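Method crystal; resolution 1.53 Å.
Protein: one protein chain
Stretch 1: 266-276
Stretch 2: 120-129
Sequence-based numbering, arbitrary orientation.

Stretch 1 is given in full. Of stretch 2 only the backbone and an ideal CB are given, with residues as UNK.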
ATOM      1  N   TRP A 266       2.837  12.718 -10.793  1.00 15.53           N
ATOM      2  CA  TRP A 266       1.625  12.405 -11.539  1.00 13.97           C
ATOM      3  C   TRP A 266       0.870  13.672 -11.881  1.00 13.38           C
ATOM      4  O   TRP A 266       0.855  14.625 -11.100  1.00 16.65           O
ATOM      5  CB  TRP A 266       0.718  11.463 -10.742  1.00 12.63           C
ATOM      6  CG  TRP A 266       1.452  10.311 -10.174  1.00 13.52           C
ATOM      7  CD1 TRP A 266       1.636  10.039  -8.853  1.00 14.26           C
ATOM      8  CD2 TRP A 266       2.118   9.268 -10.897  1.00 12.07           C
ATOM      9  NE1 TRP A 266       2.369   8.891  -8.704  1.00 13.73           N
ATOM     10  CE2 TRP A 266       2.679   8.396  -9.943  1.00 12.28           C
ATOM     11  CE3 TRP A 266       2.292   8.982 -12.255  1.00 13.68           C
ATOM     12  CZ2 TRP A 266       3.402   7.255 -10.304  1.00 12.26           C
ATOM     13  CZ3 TRP A 266       3.011   7.846 -12.611  1.00 12.42           C
ATOM     14  CH2 TRP A 266       3.555   7.000 -11.642  1.00 12.13           C
ATOM     15  N   PRO A 267       0.218  13.693 -13.049  1.00 12.74           N
ATOM     16  CA  PRO A 267      -0.498  14.903 -13.444  1.00 14.68           C
ATOM     17  C   PRO A 267      -1.835  15.043 -12.731  1.00 16.33           C
ATOM     18  O   PRO A 267      -2.530  14.043 -12.522  1.00 16.13           O
ATOM     19  CB  PRO A 267      -0.707  14.703 -14.941  1.00 15.85           C
ATOM     20  CG  PRO A 267      -0.836  13.238 -15.089  1.00 14.22           C
ATOM     21  CD  PRO A 267       0.085  12.627 -14.060  1.00 14.63           C
ATOM     22  N   TYR A 268      -2.178  16.270 -12.355  1.00 14.74           N
ATOM     23  CA  TYR A 268      -3.521  16.586 -11.901  1.00 15.38           C
ATOM     24  C   TYR A 268      -4.046  17.840 -12.584  1.00 18.52           C
ATOM     25  O   TYR A 268      -3.383  18.878 -12.598  1.00 17.63           O
ATOM     26  CB  TYR A 268      -3.586  16.789 -10.382  1.00 16.12           C
ATOM     27  CG  TYR A 268      -4.940  17.331  -9.983  1.00 16.19           C
ATOM     28  CD1 TYR A 268      -6.076  16.534 -10.072  1.00 15.98           C
ATOM     29  CD2 TYR A 268      -5.093  18.650  -9.580  1.00 16.38           C
ATOM     30  CE1 TYR A 268      -7.318  17.029  -9.745  1.00 16.70           C
ATOM     31  CE2 TYR A 268      -6.340  19.153  -9.253  1.00 17.93           C
ATOM     32  CZ  TYR A 268      -7.445  18.334  -9.333  1.00 18.76           C
ATOM     33  OH  TYR A 268      -8.688  18.820  -9.013  1.00 24.50           O
ATOM     34  N   LYS A 269      -5.248  17.724 -13.137  1.00 17.25           N
ATOM     35  CA  LYS A 269      -5.981  18.862 -13.681  1.00 20.09           C
ATOM     36  C   LYS A 269      -7.405  18.797 -13.152  1.00 21.27           C
ATOM     37  O   LYS A 269      -7.980  17.709 -13.044  1.00 21.21           O
ATOM     38  CB  LYS A 269      -5.952  18.840 -15.206  1.00 24.65           C
ATOM     39  CG  LYS A 269      -6.673  19.987 -15.870  1.00 29.08           C
ATOM     40  CD  LYS A 269      -6.377  19.950 -17.355  1.00 39.44           C
ATOM     41  CE  LYS A 269      -7.017  21.101 -18.103  1.00 54.52           C
ATOM     42  NZ  LYS A 269      -6.523  21.161 -19.507  1.00 59.01           N
ATOM     43  N   SER A 270      -7.952  19.964 -12.816  1.00 23.31           N
ATOM     44  CA  SER A 270      -9.257  20.081 -12.167  1.00 23.90           C
ATOM     45  C   SER A 270     -10.283  19.154 -12.806  1.00 23.03           C
ATOM     46  O   SER A 270     -10.438  19.128 -14.025  1.00 25.40           O
ATOM     47  CB  SER A 270      -9.747  21.533 -12.227  1.00 27.34           C
ATOM     48  OG  SER A 270     -10.748  21.777 -11.256  1.00 37.42           O
ATOM     49  N   GLY A 271     -10.960  18.370 -11.973  1.00 25.04           N
ATOM     50  CA  GLY A 271     -11.960  17.431 -12.447  1.00 29.11           C
ATOM     51  C   GLY A 271     -11.435  16.025 -12.702  1.00 28.50           C
ATOM     52  O   GLY A 271     -12.221  15.090 -12.839  1.00 27.78           O
ATOM     53  N   GLY A 272     -10.113  15.874 -12.773  1.00 23.00           N
ATOM     54  CA  GLY A 272      -9.500  14.580 -13.046  1.00 20.49           C
ATOM     55  C   GLY A 272      -9.082  13.888 -11.761  1.00 18.68           C
ATOM     56  O   GLY A 272      -9.203  14.462 -10.686  1.00 17.35           O
ATOM     57  N   ASN A 273      -8.615  12.647 -11.867  1.00 16.37           N
ATOM     58  CA  ASN A 273      -8.084  11.942 -10.703  1.00 15.38           C
ATOM     59  C   ASN A 273      -6.872  12.654 -10.128  1.00 16.30           C
ATOM     60  O   ASN A 273      -5.966  13.055 -10.859  1.00 17.03           O
ATOM     61  CB  ASN A 273      -7.719  10.498 -11.058  1.00 17.35           C
ATOM     62  CG  ASN A 273      -8.911   9.566 -11.008  1.00 20.86           C
ATOM     63  OD1 ASN A 273      -9.241   8.997  -9.962  1.00 27.42           O
ATOM     64  ND2 ASN A 273      -9.563   9.404 -12.139  1.00 23.15           N
ATOM     65  N   CYS A 274      -6.889  12.823  -8.810  1.00 14.12           N
ATOM     66  CA  CYS A 274      -5.794  13.420  -8.067  1.00 14.71           C
ATOM     67  C   CYS A 274      -5.105  12.305  -7.298  1.00 16.84           C
ATOM     68  O   CYS A 274      -5.705  11.713  -6.402  1.00 16.25           O
ATOM     69  CB  CYS A 274      -6.308  14.505  -7.120  1.00 15.20           C
ATOM     70  SG  CYS A 274      -5.099  15.779  -6.679  1.00 18.12           S
ATOM     71  N   PHE A 275      -3.858  12.019  -7.663  1.00 11.41           N
ATOM     72  CA  PHE A 275      -3.098  10.911  -7.095  1.00 14.47           C
ATOM     73  C   PHE A 275      -2.159  11.416  -6.008  1.00 14.97           C
ATOM     74  O   PHE A 275      -1.232  12.177  -6.281  1.00 13.76           O
ATOM     75  CB  PHE A 275      -2.297  10.185  -8.185  1.00 13.48           C
ATOM     76  CG  PHE A 275      -3.155   9.534  -9.238  1.00 12.34           C
ATOM     77  CD1 PHE A 275      -3.738   8.299  -9.005  1.00 14.50           C
ATOM     78  CD2 PHE A 275      -3.391  10.160 -10.450  1.00 12.99           C
ATOM     79  CE1 PHE A 275      -4.528   7.692  -9.964  1.00 13.28           C
ATOM     80  CE2 PHE A 275      -4.185   9.561 -11.409  1.00 16.87           C
ATOM     81  CZ  PHE A 275      -4.756   8.321 -11.162  1.00 12.16           C
ATOM     82  N   ARG A 276      -2.395  10.998  -4.770  1.00 12.91           N
ATOM     83  CA  ARG A 276      -1.564  11.421  -3.657  1.00 12.88           C
ATOM     84  C   ARG A 276      -1.576  10.371  -2.562  1.00 12.55           C
ATOM     85  O   ARG A 276      -2.585   9.697  -2.346  1.00 13.00           O
ATOM     86  CB  ARG A 276      -2.038  12.767  -3.091  1.00 12.12           C
ATOM     87  CG  ARG A 276      -1.224  13.268  -1.902  1.00 12.15           C
ATOM     88  CD  ARG A 276      -1.527  14.715  -1.554  1.00 14.88           C
ATOM     89  NE  ARG A 276      -0.753  15.147  -0.392  1.00 14.03           N
ATOM     90  CZ  ARG A 276       0.355  15.888  -0.424  1.00 15.11           C
ATOM     91  NH1 ARG A 276       0.861  16.327  -1.574  1.00 14.23           N
ATOM     92  NH2 ARG A 276       0.958  16.193   0.717  1.00 15.83           N
ATOM     93  N   UNK A 120      -2.286  -2.632 -14.478  1.00 12.70           N
ATOM     94  CA  UNK A 120      -2.479  -1.219 -14.208  1.00 11.05           C
ATOM     95  C   UNK A 120      -3.950  -0.829 -14.147  1.00 11.71           C
ATOM     96  O   UNK A 120      -4.829  -1.525 -14.668  1.00 12.50           O
ATOM     97  CB  UNK A 120      -1.768  -0.386 -15.276  1.00 11.05           C
ATOM     98  N   UNK A 121      -4.200   0.309 -13.515  1.00 11.18           N
ATOM     99  CA  UNK A 121      -5.526   0.911 -13.482  1.00 11.39           C
ATOM    100  C   UNK A 121      -5.939   1.480 -14.831  1.00 13.55           C
ATOM    101  O   UNK A 121      -5.110   1.670 -15.731  1.00 13.31           O
ATOM    102  CB  UNK A 121      -5.572   2.013 -12.422  1.00 11.39           C
ATOM    103  N   UNK A 122      -7.236   1.748 -14.955  1.00 14.88           N
ATOM    104  CA  UNK A 122      -7.803   2.451 -16.096  1.00 13.51           C
ATOM    105  C   UNK A 122      -8.619   3.624 -15.551  1.00 13.53           C
ATOM    106  O   UNK A 122      -9.849   3.582 -15.542  1.00 16.48           O
ATOM    107  CB  UNK A 122      -8.660   1.523 -16.959  1.00 13.51           C
ATOM    108  N   UNK A 123      -7.937   4.663 -15.079  1.00 13.36           N
ATOM    109  CA  UNK A 123      -8.632   5.794 -14.470  1.00 12.15           C
ATOM    110  C   UNK A 123      -8.921   6.928 -15.461  1.00 15.12           C
ATOM    111  O   UNK A 123      -9.303   8.022 -15.051  1.00 16.84           O
ATOM    112  CB  UNK A 123      -7.803   6.335 -13.303  1.00 12.15           C
ATOM    113  N   UNK A 124      -8.752   6.660 -16.757  1.00 15.43           N
ATOM    114  CA  UNK A 124      -9.022   7.639 -17.815  1.00 16.07           C
ATOM    115  C   UNK A 124      -8.104   8.857 -17.677  1.00 14.75           C
ATOM    116  O   UNK A 124      -8.559  10.006 -17.637  1.00 19.33           O
ATOM    117  CB  UNK A 124     -10.488   8.077 -17.776  1.00 16.07           C
ATOM    118  N   UNK A 125      -6.805   8.574 -17.618  1.00 14.13           N
ATOM    119  CA  UNK A 125      -5.769   9.585 -17.424  1.00 14.73           C
ATOM    120  C   UNK A 125      -4.813   9.675 -18.619  1.00 14.91           C
ATOM    121  O   UNK A 125      -4.500  10.777 -19.062  1.00 16.36           O
ATOM    122  CB  UNK A 125      -4.978   9.279 -16.151  1.00 14.73           C
ATOM    123  N   UNK A 126      -4.364   8.525 -19.129  1.00 14.34           N
ATOM    124  CA  UNK A 126      -3.313   8.473 -20.153  1.00 15.00           C
ATOM    125  C   UNK A 126      -3.904   8.253 -21.544  1.00 14.41           C
ATOM    126  O   UNK A 126      -4.690   7.332 -21.741  1.00 14.97           O
ATOM    127  CB  UNK A 126      -2.311   7.362 -19.831  1.00 15.00           C
ATOM    128  N   UNK A 127      -3.506   9.074 -22.526  1.00 13.39           N
ATOM    129  CA  UNK A 127      -2.532  10.169 -22.455  1.00 16.04           C
ATOM    130  C   UNK A 127      -3.112  11.417 -21.812  1.00 14.77           C
ATOM    131  O   UNK A 127      -4.267  11.761 -22.055  1.00 16.72           O
ATOM    132  CB  UNK A 127      -2.018  10.509 -23.856  1.00 16.04           C
ATOM    133  N   UNK A 128      -2.307  12.095 -21.007  1.00 15.94           N
ATOM    134  CA  UNK A 128      -2.762  13.306 -20.351  1.00 15.28           C
ATOM    135  C   UNK A 128      -2.738  14.480 -21.316  1.00 16.92           C
ATOM    136  O   UNK A 128      -3.570  15.377 -21.235  1.00 18.15           O
ATOM    137  CB  UNK A 128      -1.900  13.607 -19.123  1.00 15.28           C
ATOM    138  N   UNK A 129      -1.769  14.456 -22.227  1.00 16.96           N
ATOM    139  CA  UNK A 129      -1.646  15.480 -23.260  1.00 20.01           C
ATOM    140  C   UNK A 129      -1.227  14.830 -24.567  1.00 13.93           C
ATOM    141  O   UNK A 129      -0.507  13.833 -24.572  1.00 17.54           O
ATOM    142  CB  UNK A 129      -0.643  16.559 -22.848  1.00 20.01           C
TER

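Position 120 lies beyond the reach of stretch 1, so nothing visible restricts its side chain; the deposited residue is Glu120, whose carboxylate is hydrogen-bonded elsewhere in the structure.

At position 121 the CA-to-CB bond points toward stretch 1, but nothing lies within 5.5 Å of the ideal CB. The ring of Phe275 waits farther along, so an apolar chain long enough to span the gap would suit: leucine, isoleucine or methionine. The residue is Ile121. Its chi1 is p and chi2 t, and CD1 arrives 3.8 Å from Phe275 CE1.

Position 122 is out of reach and undetermined from here; it is His122.

Position 123 is tighter. The ideal CB points toward stretch 1, 3.7 Å from Asn273 ND2 and 4.2 Å from Phe275 CZ, which favours a small side chain such as alanine or serine. Ala123 fills it, its methyl at the edge of the Phe275 ring. The backbone contributes as well: water 1 donates to Ala123 O (3.2 Å) and accepts from Asn273 ND2 (2.8 Å), bridging the two stretches.

At position 124, phi/psi of 62/54 describe a left-handed conformation, readily adopted by glycine, asparagine or aspartate. The CA-to-CB bond runs sideways, and nothing of stretch 1 lies within 5.5 Å of the ideal CB. Asn124 is found, and its carbonyl takes part instead: water 2 accepts from Asn273 N (3.0 Å) and donates a weak hydrogen bond to Asn124 O (3.4 Å).

Position 125 points toward an apolar region between Phe275 and Pro267, with Phe275 CE2 4.8 Å from the ideal CB. A medium-sized aliphatic residue, valine or isoleucine, would suit. Val125, with chi1 t, uses both branches: CG2 sits at the ring edge, 3.9 Å from Phe275 CE2, while CG1 lies 4.3 Å from Pro267 CG.

Position 126 leaves sideways and allows many choices. In Met126 the end of the chain comes nearer, yet Met126 CE stays 4.7 Å from Pro267 CD.

Position 127 is out of reach, but the peptide bond before it is cis, which strongly suggests proline; it is Pro127.

Position 128 points toward stretch 1, its ideal CB 4.2 Å from Pro267 CG. A flat ring could lie against the proline, so histidine, tyrosine or phenylalanine are plausible, as is an aliphatic chain. His128, with chi1 t, makes a CH-pi contact: Pro267 CB stands 3.6 Å from the His128 ring centroid, almost on the ring normal. Lys269 CB approaches the ring edge, 4.1 Å from His128 CE1.

Position 129 is out of reach and unconstrained; it is Ser129.

Stretch 2 120-129: EIHANVMPHS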
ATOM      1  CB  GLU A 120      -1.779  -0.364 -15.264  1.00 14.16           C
ATOM      2  CG  GLU A 120      -0.282  -0.274 -15.069  1.00 12.49           C
ATOM      3  CD  GLU A 120       0.369   0.730 -16.000  1.00 12.54           C
ATOM      4  OE1 GLU A 120      -0.355   1.418 -16.743  1.00 12.78           O
ATOM      5  OE2 GLU A 120       1.609   0.821 -15.984  1.00 14.25           O
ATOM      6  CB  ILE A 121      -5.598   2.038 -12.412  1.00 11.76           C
ATOM      7  CG1 ILE A 121      -4.671   3.216 -12.781  1.00 12.10           C
ATOM      8  CG2 ILE A 121      -5.246   1.476 -11.041  1.00 12.99           C
ATOM      9  CD1 ILE A 121      -4.755   4.409 -11.821  1.00 13.49           C
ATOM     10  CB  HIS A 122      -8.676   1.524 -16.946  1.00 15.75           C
ATOM     11  CG  HIS A 122      -9.160   2.150 -18.217  1.00 12.85           C
ATOM     12  ND1 HIS A 122      -8.787   1.685 -19.460  1.00 16.53           N
ATOM     13  CD2 HIS A 122      -9.953   3.225 -18.444  1.00 16.67           C
ATOM     14  CE1 HIS A 122      -9.341   2.437 -20.396  1.00 16.51           C
ATOM     15  NE2 HIS A 122     -10.049   3.383 -19.806  1.00 16.22           N
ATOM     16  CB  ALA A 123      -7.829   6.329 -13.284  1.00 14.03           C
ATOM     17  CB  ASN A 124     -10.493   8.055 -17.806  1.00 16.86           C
ATOM     18  CG  ASN A 124     -11.429   6.881 -18.032  1.00 23.95           C
ATOM     19  OD1 ASN A 124     -11.266   6.123 -18.989  1.00 27.20           O
ATOM     20  ND2 ASN A 124     -12.396   6.711 -17.139  1.00 31.06           N
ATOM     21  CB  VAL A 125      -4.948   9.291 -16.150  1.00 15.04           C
ATOM     22  CG1 VAL A 125      -3.763  10.251 -16.006  1.00 18.01           C
ATOM     23  CG2 VAL A 125      -5.848   9.381 -14.919  1.00 14.55           C
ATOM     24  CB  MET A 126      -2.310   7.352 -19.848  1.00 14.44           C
ATOM     25  CG  MET A 126      -1.637   7.450 -18.480  1.00 14.94           C
ATOM     26  SD  MET A 126      -0.730   8.999 -18.267  1.00 15.74           S
ATOM     27  CE  MET A 126       0.009   8.734 -16.650  1.00 17.37           C
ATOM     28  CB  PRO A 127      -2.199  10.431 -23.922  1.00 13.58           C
ATOM     29  CG  PRO A 127      -3.477  10.107 -24.627  1.00 15.99           C
ATOM     30  CD  PRO A 127      -4.020   8.903 -23.895  1.00 15.27           C
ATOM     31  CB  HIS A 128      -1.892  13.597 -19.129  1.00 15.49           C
ATOM     32  CG  HIS A 128      -2.324  14.802 -18.365  1.00 17.75           C
ATOM     33  ND1 HIS A 128      -3.498  14.843 -17.645  1.00 17.46           N
ATOM     34  CD2 HIS A 128      -1.757  16.023 -18.233  1.00 16.61           C
ATOM     35  CE1 HIS A 128      -3.629  16.035 -17.092  1.00 17.20           C
ATOM     36  NE2 HIS A 128      -2.587  16.769 -17.434  1.00 18.18           N
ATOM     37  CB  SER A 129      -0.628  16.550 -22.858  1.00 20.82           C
ATOM     38  OG  SER A 129      -0.368  17.437 -23.938  1.00 22.54           O
TER
HETATM   39  O   HOH W   1     -11.536   7.573 -12.826  1.00 25.43           O
HETATM   40  O   HOH W   2      -8.858  11.235 -14.517  1.00 30.62           O
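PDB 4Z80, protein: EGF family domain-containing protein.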